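Local coordinates for protein SusD homolog (Bacteroides thetaiotaomicron, PDB 4MRU) that probably binds mucin O-glycans as a SusD-like outer membrane lipoprotein with a largely helical, TPR-like fold, at residues A[161-165]-A[199-203]; A[231-235]-A[325-330]; A[174-179]-A[191-196]. All coordinates share one frame; numbering follows the deposited sequence. Where two conformers were deposited one is given.

How the contacts relate
Helix 192-209 is shared by contacts 1 and 3 and touches contact 2 through Ser201, which meets Val231, Ile232 and Val330. Its first turns take part in contact 3, where the loop following helix 152-173 folds back on them, and its middle packs on helix 152-173 in contact 1. The loop of contact 3 therefore falls within the chain span bracketed by contact 1, while contact 2 comes later in the chain. Centres are about 16 Å apart for contacts 1 and 2 and for 1 and 3, about 18 Å for 2 and 3. Contact 1 joins two helices, while contacts 2 and 3 each lay a connecting loop on the start of a helix; all lie away from the annotated magnesium site.

Contact 1 of 3, residues A[161-165]-A[199-203]; sequences QELEE and LHSLQ. With EDO (1,2-ethanediol), chain E.
Gln203 faces two ways here: its CG packs on Leu163 CD1 at 3.8 Å, while its amide holds both hydroxyls of a 1,2-ethanediol that was probably picked up from the crystallisation liquor. Gln203 NE2 donates to O1 of the diol (2.9 Å, N-H...O angle 166°), and O2 of the diol donates to Gln203 OE1 at 2.6 Å. Asp167 also bonds the diol, and Glu164 CG borders it from the other helix. Beside this group the imidazole of His200 presents its edge to Gln203 OE1, in the ring plane, with its nitrogens bonded to Asp167 and Gly230 O. Segments 161-165 and 199-203 are turns of helices 152-173 and 192-209, a nearly antiparallel pair of this TPR-like fold; the axes of these two short segments approach to 10.7 Å, their N-to-C directions 161° apart. No hydrogen bond crosses directly between the segments, and the packing is mostly apolar. Leu163 is central: CD2 meets Leu199 CG at 4.1 Å and CD1 reaches Leu202 CD2 at 4.3 Å. With its CG trans to the backbone N (chi1 -175°), Leu199 brings CD1 to within 3.6 Å of Leu163 O. Helix 104-125 closes over Leu163 and Leu202 through Leu112, Thr116 and Gln119.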
ATOM      1  N   GLN A 161     -18.964  -8.499  -1.767  1.00 23.02           N
ATOM      2  CA  GLN A 161     -19.994  -9.138  -2.574  1.00 24.89           C
ATOM      3  C   GLN A 161     -19.519  -9.309  -4.019  1.00 24.27           C
ATOM      4  O   GLN A 161     -19.633 -10.397  -4.608  1.00 22.28           O
ATOM      5  CB  GLN A 161     -21.279  -8.318  -2.482  1.00 26.41           C
ATOM      6  CG  GLN A 161     -22.511  -8.872  -3.170  1.00 36.42           C
ATOM      7  CD  GLN A 161     -23.620  -7.823  -3.193  1.00 50.78           C
ATOM      8  OE1 GLN A 161     -23.698  -6.944  -2.314  1.00 63.06           O
ATOM      9  NE2 GLN A 161     -24.441  -7.869  -4.221  1.00 58.62           N
ATOM     10  N   GLU A 162     -18.887  -8.285  -4.567  1.00 24.58           N
ATOM     11  CA  GLU A 162     -18.354  -8.380  -5.936  1.00 24.41           C
ATOM     12  C   GLU A 162     -17.185  -9.383  -6.081  1.00 23.48           C
ATOM     13  O   GLU A 162     -17.092 -10.088  -7.103  1.00 22.63           O
ATOM     14  CB  GLU A 162     -17.931  -6.992  -6.430  1.00 25.47           C
ATOM     15  CG  GLU A 162     -19.115  -6.036  -6.579  1.00 26.60           C
ATOM     16  CD  GLU A 162     -18.709  -4.605  -6.822  1.00 31.55           C
ATOM     17  OE1 GLU A 162     -17.536  -4.241  -6.500  1.00 30.65           O
ATOM     18  OE2 GLU A 162     -19.587  -3.824  -7.283  1.00 28.06           O
ATOM     19  N   LEU A 163     -16.299  -9.461  -5.097  1.00 21.36           N
ATOM     20  CA  LEU A 163     -15.240 -10.444  -5.168  1.00 21.39           C
ATOM     21  C   LEU A 163     -15.827 -11.857  -5.200  1.00 20.74           C
ATOM     22  O   LEU A 163     -15.303 -12.715  -5.942  1.00 23.84           O
ATOM     23  CB  LEU A 163     -14.243 -10.306  -4.015  1.00 21.14           C
ATOM     24  CG  LEU A 163     -13.418  -9.028  -4.163  1.00 23.27           C
ATOM     25  CD1 LEU A 163     -12.518  -8.837  -2.954  1.00 23.71           C
ATOM     26  CD2 LEU A 163     -12.631  -9.041  -5.473  1.00 22.09           C
ATOM     27  N   GLU A 164     -16.861 -12.120  -4.401  1.00 22.46           N
ATOM     28  CA  GLU A 164     -17.496 -13.455  -4.427  1.00 25.80           C
ATOM     29  C   GLU A 164     -18.132 -13.742  -5.747  1.00 23.24           C
ATOM     30  O   GLU A 164     -18.067 -14.874  -6.256  1.00 21.60           O
ATOM     31  CB  GLU A 164     -18.537 -13.614  -3.331  1.00 32.93           C
ATOM     32  CG  GLU A 164     -17.925 -13.973  -1.995  1.00 53.91           C
ATOM     33  CD  GLU A 164     -18.864 -14.761  -1.108  1.00 61.45           C
ATOM     34  OE1 GLU A 164     -20.086 -14.774  -1.369  1.00 57.97           O
ATOM     35  OE2 GLU A 164     -18.349 -15.372  -0.156  1.00 70.58           O
ATOM     36  N   GLU A 165     -18.794 -12.744  -6.308  1.00 21.61           N
ATOM     37  CA  GLU A 165     -19.395 -12.906  -7.640  1.00 24.67           C
ATOM     38  C   GLU A 165     -18.318 -13.182  -8.705  1.00 22.98           C
ATOM     39  O   GLU A 165     -18.492 -14.071  -9.540  1.00 23.14           O
ATOM     40  CB  GLU A 165     -20.177 -11.681  -8.053  1.00 27.24           C
ATOM     41  CG  GLU A 165     -21.473 -11.461  -7.310  1.00 33.97           C
ATOM     42  CD  GLU A 165     -22.015 -10.027  -7.442  1.00 36.59           C
ATOM     43  OE1 GLU A 165     -21.469  -9.166  -8.191  1.00 35.63           O
ATOM     44  OE2 GLU A 165     -23.009  -9.764  -6.769  1.00 32.89           O
ATOM     45  N   LEU A 199      -7.326 -13.188  -5.920  1.00 18.82           N
ATOM     46  CA  LEU A 199      -8.621 -12.713  -5.379  1.00 19.00           C
ATOM     47  C   LEU A 199      -8.798 -13.089  -3.918  1.00 18.96           C
ATOM     48  O   LEU A 199      -9.231 -12.274  -3.095  1.00 18.55           O
ATOM     49  CB  LEU A 199      -9.758 -13.288  -6.217  1.00 19.22           C
ATOM     50  CG  LEU A 199     -11.191 -12.880  -5.959  1.00 23.64           C
ATOM     51  CD1 LEU A 199     -11.973 -13.038  -7.257  1.00 22.46           C
ATOM     52  CD2 LEU A 199     -11.808 -13.708  -4.855  1.00 23.23           C
ATOM     53  N   HIS A 200      -8.473 -14.330  -3.589  1.00 17.59           N
ATOM     54  CA  HIS A 200      -8.549 -14.779  -2.180  1.00 17.61           C
ATOM     55  C   HIS A 200      -7.572 -14.042  -1.257  1.00 18.57           C
ATOM     56  O   HIS A 200      -7.870 -13.785  -0.088  1.00 17.85           O
ATOM     57  CB  HIS A 200      -8.335 -16.273  -2.106  1.00 17.54           C
ATOM     58  CG  HIS A 200      -9.341 -17.050  -2.888  1.00 18.41           C
ATOM     59  ND1 HIS A 200      -9.017 -18.201  -3.591  1.00 19.51           N
ATOM     60  CD2 HIS A 200     -10.640 -16.797  -3.160  1.00 21.37           C
ATOM     61  CE1 HIS A 200     -10.102 -18.653  -4.194  1.00 21.98           C
ATOM     62  NE2 HIS A 200     -11.086 -17.799  -3.977  1.00 24.50           N
ATOM     63  N   SER A 201      -6.398 -13.730  -1.774  1.00 20.90           N
ATOM     64  CA  SER A 201      -5.422 -12.977  -1.034  1.00 20.79           C
ATOM     65  C   SER A 201      -5.939 -11.532  -0.755  1.00 19.86           C
ATOM     66  O   SER A 201      -5.788 -11.024   0.315  1.00 19.66           O
ATOM     67  CB  SER A 201      -4.087 -12.961  -1.788  1.00 18.84           C
ATOM     68  OG  SER A 201      -3.661 -14.291  -2.085  1.00 21.45           O
ATOM     69  N   LEU A 202      -6.566 -10.919  -1.745  1.00 18.01           N
ATOM     70  CA  LEU A 202      -7.157  -9.596  -1.561  1.00 17.13           C
ATOM     71  C   LEU A 202      -8.292  -9.644  -0.552  1.00 19.76           C
ATOM     72  O   LEU A 202      -8.407  -8.728   0.265  1.00 18.83           O
ATOM     73  CB  LEU A 202      -7.691  -9.082  -2.875  1.00 19.68           C
ATOM     74  CG  LEU A 202      -8.247  -7.663  -2.957  1.00 19.50           C
ATOM     75  CD1 LEU A 202      -7.219  -6.656  -2.487  1.00 21.90           C
ATOM     76  CD2 LEU A 202      -8.686  -7.371  -4.389  1.00 23.61           C
ATOM     77  N   GLN A 203      -9.138 -10.682  -0.608  1.00 16.97           N
ATOM     78  CA  GLN A 203     -10.179 -10.864   0.416  1.00 19.23           C
ATOM     79  C   GLN A 203      -9.558 -10.949   1.816  1.00 19.56           C
ATOM     80  O   GLN A 203     -10.073 -10.363   2.761  1.00 22.79           O
ATOM     81  CB  GLN A 203     -10.999 -12.107   0.174  1.00 20.00           C
ATOM     82  CG  GLN A 203     -11.899 -12.074  -1.043  1.00 23.02           C
ATOM     83  CD  GLN A 203     -12.469 -13.463  -1.378  1.00 23.09           C
ATOM     84  OE1 GLN A 203     -11.768 -14.482  -1.322  1.00 25.80           O
ATOM     85  NE2 GLN A 203     -13.756 -13.497  -1.726  1.00 24.77           N
TER
HETATM   86  C1  EDO E 603     -15.054 -16.896  -1.633  1.00 23.22           C
HETATM   87  O1  EDO E 603     -14.710 -16.036  -2.718  1.00 28.91           O
HETATM   88  C2  EDO E 603     -13.790 -17.556  -1.137  1.00 29.98           C
HETATM   89  O2  EDO E 603     -13.102 -16.565  -0.383  1.00 25.37           O

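Contact 2 of 3, residues A[231-235]-A[325-330]; sequences VIEKN and MTASEV
Asn235 OD1 accepts two hydrogen bonds, one from Asn238 ND2 and one from a water at 2.6 Å, and also lies near the methyl of Ala327. That water in turn accepts from Ser328 N at 3.0 Å, so the Asn235 side chain reaches a first-turn N-H of helix 327-339 through one solvent molecule. The other end of the amide, Asn235 ND2, is bonded to Glu361 and to Leu358 O, which should hold the amide's rotation. A second water donates to both Ile232 O and Ala327 O, the latter at 2.7 Å, tying the two backbones together where no direct hydrogen bond joins them. Structurally, this is the start of helix 327-339 meeting the loop between helix 216-229 and strand 239-241. Thr326 is the N-cap of helix 327-339, with OG1 accepting from Glu329 N (3.2 Å, N-H...O angle 165°), and strand 322-325 just before it pairs with strand 239-241. Van der Waals packing lies alongside. Ala327 CB sits against the backbone of Glu233 and Lys234, and Ile232 lays CG2 on Ala327 CB and CD1 on Met325 CG, each at 4.0 Å. Val330 directs CG1 away from its own backbone N (chi1 166°), into tight contact with Val231 CG2 at 3.5 Å and Ile232 O at 3.3 Å. Ser201 OG of helix 192-209 is bonded to Ile232 N. On the outer side, Glu233 forms a salt bridge with Arg334.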
ATOM      1  N   VAL A 231      -4.867 -19.167  -1.179  1.00 20.85           N
ATOM      2  CA  VAL A 231      -4.222 -17.866  -1.331  1.00 20.95           C
ATOM      3  C   VAL A 231      -2.829 -18.077  -1.923  1.00 21.51           C
ATOM      4  O   VAL A 231      -2.388 -19.223  -2.080  1.00 21.70           O
ATOM      5  CB  VAL A 231      -4.128 -17.106   0.002  1.00 19.53           C
ATOM      6  CG1 VAL A 231      -5.516 -16.654   0.466  1.00 22.58           C
ATOM      7  CG2 VAL A 231      -3.461 -17.960   1.109  1.00 18.16           C
ATOM      8  N   ILE A 232      -2.167 -16.976  -2.291  1.00 20.34           N
ATOM      9  CA  ILE A 232      -0.815 -17.009  -2.817  1.00 19.07           C
ATOM     10  C   ILE A 232       0.147 -17.489  -1.727  1.00 21.12           C
ATOM     11  O   ILE A 232       0.266 -16.870  -0.669  1.00 22.55           O
ATOM     12  CB  ILE A 232      -0.385 -15.604  -3.330  1.00 19.74           C
ATOM     13  CG1 ILE A 232      -1.261 -15.156  -4.501  1.00 19.09           C
ATOM     14  CG2 ILE A 232       1.072 -15.587  -3.731  1.00 18.52           C
ATOM     15  CD1 ILE A 232      -1.141 -13.681  -4.825  1.00 22.08           C
ATOM     16  N   GLU A 233       0.837 -18.599  -2.006  1.00 19.74           N
ATOM     17  CA  GLU A 233       1.762 -19.229  -1.035  1.00 21.86           C
ATOM     18  C   GLU A 233       3.181 -19.386  -1.560  1.00 23.19           C
ATOM     19  O   GLU A 233       4.092 -19.627  -0.794  1.00 25.12           O
ATOM     20  CB  GLU A 233       1.242 -20.598  -0.622  1.00 20.97           C
ATOM     21  CG  GLU A 233       0.011 -20.544   0.233  1.00 23.08           C
ATOM     22  CD  GLU A 233      -0.388 -21.920   0.787  1.00 28.02           C
ATOM     23  OE1 GLU A 233      -0.755 -22.779  -0.004  1.00 37.00           O
ATOM     24  OE2 GLU A 233      -0.339 -22.125   2.002  1.00 30.64           O
ATOM     25  N   LYS A 234       3.357 -19.258  -2.870  1.00 24.26           N
ATOM     26  CA  LYS A 234       4.627 -19.397  -3.518  1.00 25.53           C
ATOM     27  C   LYS A 234       4.939 -18.131  -4.264  1.00 23.99           C
ATOM     28  O   LYS A 234       4.031 -17.529  -4.819  1.00 21.15           O
ATOM     29  CB  LYS A 234       4.561 -20.511  -4.582  1.00 30.23           C
ATOM     30  CG  LYS A 234       4.308 -21.917  -4.082  1.00 49.51           C
ATOM     31  CD  LYS A 234       4.258 -22.907  -5.240  1.00 49.78           C
ATOM     32  CE  LYS A 234       3.353 -22.420  -6.370  1.00 62.73           C
ATOM     33  NZ  LYS A 234       3.003 -23.471  -7.355  1.00 69.75           N
ATOM     34  N   ASN A 235       6.201 -17.735  -4.303  1.00 19.34           N
ATOM     35  CA  ASN A 235       6.566 -16.528  -5.010  1.00 19.32           C
ATOM     36  C   ASN A 235       6.232 -16.570  -6.530  1.00 21.95           C
ATOM     37  O   ASN A 235       6.003 -15.559  -7.151  1.00 21.27           O
ATOM     38  CB  ASN A 235       8.047 -16.243  -4.788  1.00 18.57           C
ATOM     39  CG  ASN A 235       8.287 -15.491  -3.482  1.00 21.26           C
ATOM     40  OD1 ASN A 235       7.578 -14.531  -3.149  1.00 22.95           O
ATOM     41  ND2 ASN A 235       9.286 -15.912  -2.744  1.00 21.57           N
HETATM   42  N   MSE A 325       0.802  -8.018  -5.037  1.00 18.98           N
HETATM   43  CA  MSE A 325       0.582  -8.847  -3.861  0.50 20.32           C
HETATM   44  C   MSE A 325       1.513 -10.013  -3.928  1.00 20.52           C
HETATM   45  O   MSE A 325       1.618 -10.681  -4.946  1.00 21.61           O
HETATM   46  CB  MSE A 325      -0.870  -9.315  -3.825  0.50 21.40           C
HETATM   47  CG  MSE A 325      -1.006 -10.289  -2.652  0.50 32.85           C
HETATM   48 SE   MSE A 325      -1.954  -9.714  -1.046  0.38 38.20          SE
HETATM   49  CE  MSE A 325      -3.446  -8.828  -2.010  0.50 41.55           C
ATOM     50  N   THR A 326       2.209 -10.257  -2.808  1.00 23.69           N
ATOM     51  CA  THR A 326       3.171 -11.334  -2.743  1.00 17.52           C
ATOM     52  C   THR A 326       2.850 -12.378  -1.671  1.00 18.08           C
ATOM     53  O   THR A 326       2.100 -12.156  -0.713  1.00 19.20           O
ATOM     54  CB  THR A 326       4.563 -10.819  -2.409  1.00 18.59           C
ATOM     55  OG1 THR A 326       4.555 -10.324  -1.051  1.00 21.51           O
ATOM     56  CG2 THR A 326       4.995  -9.764  -3.410  1.00 15.64           C
ATOM     57  N   ALA A 327       3.443 -13.532  -1.865  1.00 18.55           N
ATOM     58  CA  ALA A 327       3.386 -14.614  -0.876  1.00 20.30           C
ATOM     59  C   ALA A 327       3.836 -14.159   0.495  1.00 16.83           C
ATOM     60  O   ALA A 327       3.250 -14.561   1.477  1.00 17.72           O
ATOM     61  CB  ALA A 327       4.224 -15.782  -1.341  1.00 20.35           C
ATOM     62  N   SER A 328       4.868 -13.327   0.582  1.00 17.12           N
ATOM     63  CA  SER A 328       5.311 -12.804   1.885  0.50 17.23           C
ATOM     64  C   SER A 328       4.198 -12.028   2.580  1.00 19.01           C
ATOM     65  O   SER A 328       3.911 -12.242   3.752  1.00 17.58           O
ATOM     66  CB  SER A 328       6.539 -11.901   1.733  0.50 17.32           C
ATOM     67  OG  SER A 328       6.961 -11.412   2.978  0.50 17.58           O
ATOM     68  N   GLU A 329       3.524 -11.155   1.849  1.00 16.99           N
ATOM     69  CA  GLU A 329       2.436 -10.346   2.451  1.00 17.30           C
ATOM     70  C   GLU A 329       1.324 -11.249   2.975  1.00 16.21           C
ATOM     71  O   GLU A 329       0.814 -11.094   4.101  1.00 16.63           O
ATOM     72  CB  GLU A 329       1.855  -9.321   1.468  1.00 19.84           C
ATOM     73  CG  GLU A 329       0.673  -8.522   2.083  1.00 24.22           C
ATOM     74  CD  GLU A 329      -0.128  -7.572   1.144  1.00 26.59           C
ATOM     75  OE1 GLU A 329       0.268  -7.301  -0.012  1.00 27.90           O
ATOM     76  OE2 GLU A 329      -1.203  -7.095   1.596  1.00 28.64           O
ATOM     77  N   VAL A 330       0.967 -12.252   2.182  1.00 19.65           N
ATOM     78  CA  VAL A 330      -0.085 -13.206   2.575  1.00 18.56           C
ATOM     79  C   VAL A 330       0.312 -13.991   3.832  1.00 17.59           C
ATOM     80  O   VAL A 330      -0.485 -14.150   4.736  1.00 22.64           O
ATOM     81  CB  VAL A 330      -0.403 -14.165   1.400  1.00 17.61           C
ATOM     82  CG1 VAL A 330      -1.232 -15.363   1.855  1.00 18.52           C
ATOM     83  CG2 VAL A 330      -1.156 -13.401   0.350  1.00 18.62           C
TER
HETATM   84  O   HOH W   1       1.971 -16.886   1.501  1.00 20.42           O
HETATM   85  O   HOH W   2       7.108 -12.768  -1.339  1.00 21.07           O

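Contact 3 of 3, residues A[174-179]-A[191-196]; sequences MTEGNS and KLQQWR
The apolar part of the contact joins Met174, a selenomethionine, to Leu192: Met174 CB lies 4.0 Å from Leu192 CB. Leu192 CG also meets the CB of Ser179. From there the Met174 side chain runs out along the helix. Its CG is tucked between the backbone N and the carbonyl carbon (chi1 77°) and the chain is extended beyond it, which carries SE to 3.6 Å from Arg196 CD, the two side chains crossing at about a right angle. The guanidinium of Arg196 is itself turned to a salt bridge with Asp167. Among the hydrogen bonds, one runs directly across: Gln193 NE2 to Thr175 O, 3.0 Å long and bent to 147° at the hydrogen, with the donor well above the carbonyl plane. A water accepts from Lys191 NZ at 2.8 Å and lies 2.7 Å from Thr175 O and 2.8 Å from Gly177 O. Charge pairing is weaker, because Glu176 OE2 and Lys191 NZ form only a long salt bridge of 3.9 Å, and the same oxygen already accepts from Gly177 N. The loop after helix 152-173 thus folds onto the N-terminal turns of helix 192-209, where Lys191 is the N-cap residue. With its one direct hydrogen bond bent and out of the carbonyl plane, its salt bridge long and the lysine reaching the loop carbonyls through a water, the polar hold on this loop is probably modest.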
HETATM    1  N   MSE A 174     -13.224 -21.742 -15.412  1.00 30.52           N
HETATM    2  CA  MSE A 174     -11.817 -22.001 -15.642  1.00 33.71           C
HETATM    3  C   MSE A 174     -11.583 -23.410 -16.135  1.00 31.40           C
HETATM    4  O   MSE A 174     -12.329 -24.365 -15.842  1.00 25.54           O
HETATM    5  CB  MSE A 174     -11.069 -21.788 -14.350  1.00 32.43           C
HETATM    6  CG  MSE A 174     -11.196 -22.913 -13.328  1.00 30.66           C
HETATM    7 SE   MSE A 174     -10.421 -22.001 -11.765  0.75 41.44          SE
HETATM    8  CE  MSE A 174     -10.872 -23.435 -10.441  1.00 38.13           C
ATOM      9  N   THR A 175     -10.527 -23.530 -16.915  1.00 28.92           N
ATOM     10  CA  THR A 175     -10.118 -24.788 -17.439  1.00 26.91           C
ATOM     11  C   THR A 175      -8.603 -24.899 -17.370  1.00 28.24           C
ATOM     12  O   THR A 175      -7.853 -23.934 -17.080  1.00 25.06           O
ATOM     13  CB  THR A 175     -10.534 -24.950 -18.911  1.00 30.71           C
ATOM     14  OG1 THR A 175      -9.676 -24.141 -19.727  1.00 31.46           O
ATOM     15  CG2 THR A 175     -12.031 -24.568 -19.151  1.00 30.94           C
ATOM     16  N   GLU A 176      -8.164 -26.102 -17.661  1.00 25.99           N
ATOM     17  CA  GLU A 176      -6.801 -26.336 -18.042  1.00 26.81           C
ATOM     18  C   GLU A 176      -6.569 -25.843 -19.485  1.00 24.11           C
ATOM     19  O   GLU A 176      -7.512 -25.614 -20.274  1.00 24.40           O
ATOM     20  CB  GLU A 176      -6.518 -27.830 -17.873  1.00 30.96           C
ATOM     21  CG  GLU A 176      -5.102 -28.269 -18.169  1.00 36.01           C
ATOM     22  CD  GLU A 176      -4.087 -27.516 -17.343  1.00 34.65           C
ATOM     23  OE1 GLU A 176      -3.934 -27.823 -16.126  1.00 35.84           O
ATOM     24  OE2 GLU A 176      -3.453 -26.610 -17.916  1.00 36.47           O
ATOM     25  N   GLY A 177      -5.313 -25.660 -19.823  1.00 24.99           N
ATOM     26  CA  GLY A 177      -4.952 -25.066 -21.091  1.00 24.92           C
ATOM     27  C   GLY A 177      -5.283 -23.588 -21.157  1.00 25.04           C
ATOM     28  O   GLY A 177      -5.409 -22.928 -20.133  1.00 26.58           O
ATOM     29  N   ASN A 178      -5.404 -23.073 -22.381  1.00 28.73           N
ATOM     30  CA  ASN A 178      -5.665 -21.650 -22.592  1.00 29.29           C
ATOM     31  C   ASN A 178      -7.037 -21.224 -22.160  1.00 29.85           C
ATOM     32  O   ASN A 178      -8.016 -21.927 -22.440  1.00 24.06           O
ATOM     33  CB  ASN A 178      -5.574 -21.285 -24.076  1.00 29.40           C
ATOM     34  CG  ASN A 178      -4.165 -21.307 -24.601  1.00 35.19           C
ATOM     35  OD1 ASN A 178      -3.195 -21.349 -23.856  1.00 36.30           O
ATOM     36  ND2 ASN A 178      -4.052 -21.298 -25.907  1.00 47.73           N
ATOM     37  N   SER A 179      -7.123 -20.040 -21.554  1.00 25.36           N
ATOM     38  CA  SER A 179      -8.422 -19.434 -21.201  1.00 24.21           C
ATOM     39  C   SER A 179      -8.922 -18.523 -22.296  1.00 24.21           C
ATOM     40  O   SER A 179     -10.073 -18.149 -22.307  1.00 27.19           O
ATOM     41  CB  SER A 179      -8.284 -18.606 -19.932  1.00 22.11           C
ATOM     42  OG  SER A 179      -7.424 -17.495 -20.187  1.00 22.87           O
ATOM     43  N   LYS A 191      -4.042 -16.976 -16.815  1.00 22.60           N
ATOM     44  CA  LYS A 191      -4.169 -18.119 -15.924  1.00 22.91           C
ATOM     45  C   LYS A 191      -5.178 -17.837 -14.825  1.00 23.52           C
ATOM     46  O   LYS A 191      -4.875 -17.212 -13.802  1.00 22.83           O
ATOM     47  CB  LYS A 191      -2.783 -18.507 -15.353  1.00 25.46           C
ATOM     48  CG  LYS A 191      -2.762 -19.807 -14.556  1.00 25.43           C
ATOM     49  CD  LYS A 191      -2.690 -21.012 -15.490  1.00 28.00           C
ATOM     50  CE  LYS A 191      -2.753 -22.313 -14.712  1.00 30.19           C
ATOM     51  NZ  LYS A 191      -2.997 -23.426 -15.671  1.00 33.44           N
ATOM     52  N   LEU A 192      -6.403 -18.308 -15.042  1.00 24.15           N
ATOM     53  CA  LEU A 192      -7.500 -17.989 -14.145  1.00 23.08           C
ATOM     54  C   LEU A 192      -7.296 -18.569 -12.747  1.00 23.02           C
ATOM     55  O   LEU A 192      -7.755 -17.993 -11.762  1.00 23.75           O
ATOM     56  CB  LEU A 192      -8.807 -18.493 -14.729  1.00 22.49           C
ATOM     57  CG  LEU A 192      -9.183 -17.970 -16.122  1.00 23.81           C
ATOM     58  CD1 LEU A 192     -10.606 -18.385 -16.435  1.00 26.74           C
ATOM     59  CD2 LEU A 192      -9.028 -16.458 -16.276  1.00 25.23           C
ATOM     60  N   GLN A 193      -6.599 -19.700 -12.647  1.00 22.37           N
ATOM     61  CA  GLN A 193      -6.254 -20.300 -11.357  1.00 22.47           C
ATOM     62  C   GLN A 193      -5.458 -19.338 -10.503  1.00 19.49           C
ATOM     63  O   GLN A 193      -5.665 -19.211  -9.300  1.00 19.88           O
ATOM     64  CB  GLN A 193      -5.469 -21.634 -11.585  1.00 25.50           C
ATOM     65  CG  GLN A 193      -6.295 -22.740 -12.226  1.00 31.01           C
ATOM     66  CD  GLN A 193      -6.674 -22.521 -13.717  1.00 32.21           C
ATOM     67  OE1 GLN A 193      -6.101 -21.676 -14.415  1.00 22.14           O
ATOM     68  NE2 GLN A 193      -7.661 -23.295 -14.192  1.00 31.74           N
ATOM     69  N   GLN A 194      -4.528 -18.626 -11.129  1.00 22.42           N
ATOM     70  CA  GLN A 194      -3.720 -17.648 -10.392  1.00 20.35           C
ATOM     71  C   GLN A 194      -4.551 -16.429 -10.034  1.00 19.65           C
ATOM     72  O   GLN A 194      -4.384 -15.899  -8.947  1.00 22.80           O
ATOM     73  CB  GLN A 194      -2.465 -17.258 -11.184  1.00 20.80           C
ATOM     74  CG  GLN A 194      -1.412 -18.360 -11.164  1.00 23.08           C
ATOM     75  CD  GLN A 194      -0.222 -18.000 -12.016  1.00 29.40           C
ATOM     76  OE1 GLN A 194      -0.369 -17.544 -13.159  1.00 25.55           O
ATOM     77  NE2 GLN A 194       0.957 -18.141 -11.453  1.00 28.31           N
ATOM     78  N   TRP A 195      -5.434 -15.973 -10.937  1.00 20.65           N
ATOM     79  CA  TRP A 195      -6.372 -14.897 -10.584  1.00 19.43           C
ATOM     80  C   TRP A 195      -7.190 -15.263  -9.341  1.00 22.46           C
ATOM     81  O   TRP A 195      -7.415 -14.387  -8.490  1.00 20.17           O
ATOM     82  CB  TRP A 195      -7.286 -14.525 -11.753  1.00 21.30           C
ATOM     83  CG  TRP A 195      -6.619 -13.641 -12.732  1.00 19.29           C
ATOM     84  CD1 TRP A 195      -6.233 -13.945 -13.994  1.00 21.32           C
ATOM     85  CD2 TRP A 195      -6.192 -12.293 -12.490  1.00 20.79           C
ATOM     86  NE1 TRP A 195      -5.620 -12.862 -14.589  1.00 22.81           N
ATOM     87  CE2 TRP A 195      -5.566 -11.834 -13.682  1.00 21.31           C
ATOM     88  CE3 TRP A 195      -6.244 -11.446 -11.381  1.00 19.44           C
ATOM     89  CZ2 TRP A 195      -5.009 -10.558 -13.785  1.00 24.73           C
ATOM     90  CZ3 TRP A 195      -5.681 -10.163 -11.477  1.00 22.90           C
ATOM     91  CH2 TRP A 195      -5.109  -9.716 -12.688  1.00 23.56           C
ATOM     92  N   ARG A 196      -7.579 -16.537  -9.172  1.00 20.93           N
ATOM     93  CA  ARG A 196      -8.322 -16.896  -7.942  1.00 24.77           C
ATOM     94  C   ARG A 196      -7.467 -16.805  -6.664  1.00 19.60           C
ATOM     95  O   ARG A 196      -7.949 -16.351  -5.631  1.00 21.06           O
ATOM     96  CB  ARG A 196      -8.956 -18.292  -8.038  1.00 23.36           C
ATOM     97  CG  ARG A 196     -10.048 -18.322  -9.107  1.00 25.16           C
ATOM     98  CD  ARG A 196     -10.837 -19.618  -9.035  1.00 27.74           C
ATOM     99  NE  ARG A 196     -11.651 -19.598  -7.850  1.00 25.81           N
ATOM    100  CZ  ARG A 196     -11.735 -20.563  -6.945  1.00 30.46           C
ATOM    101  NH1 ARG A 196     -11.067 -21.694  -7.064  1.00 31.70           N
ATOM    102  NH2 ARG A 196     -12.534 -20.382  -5.911  1.00 28.44           N
TER
HETATM  103  O   HOH W   3      -5.196 -23.358 -17.332  1.00 30.11           O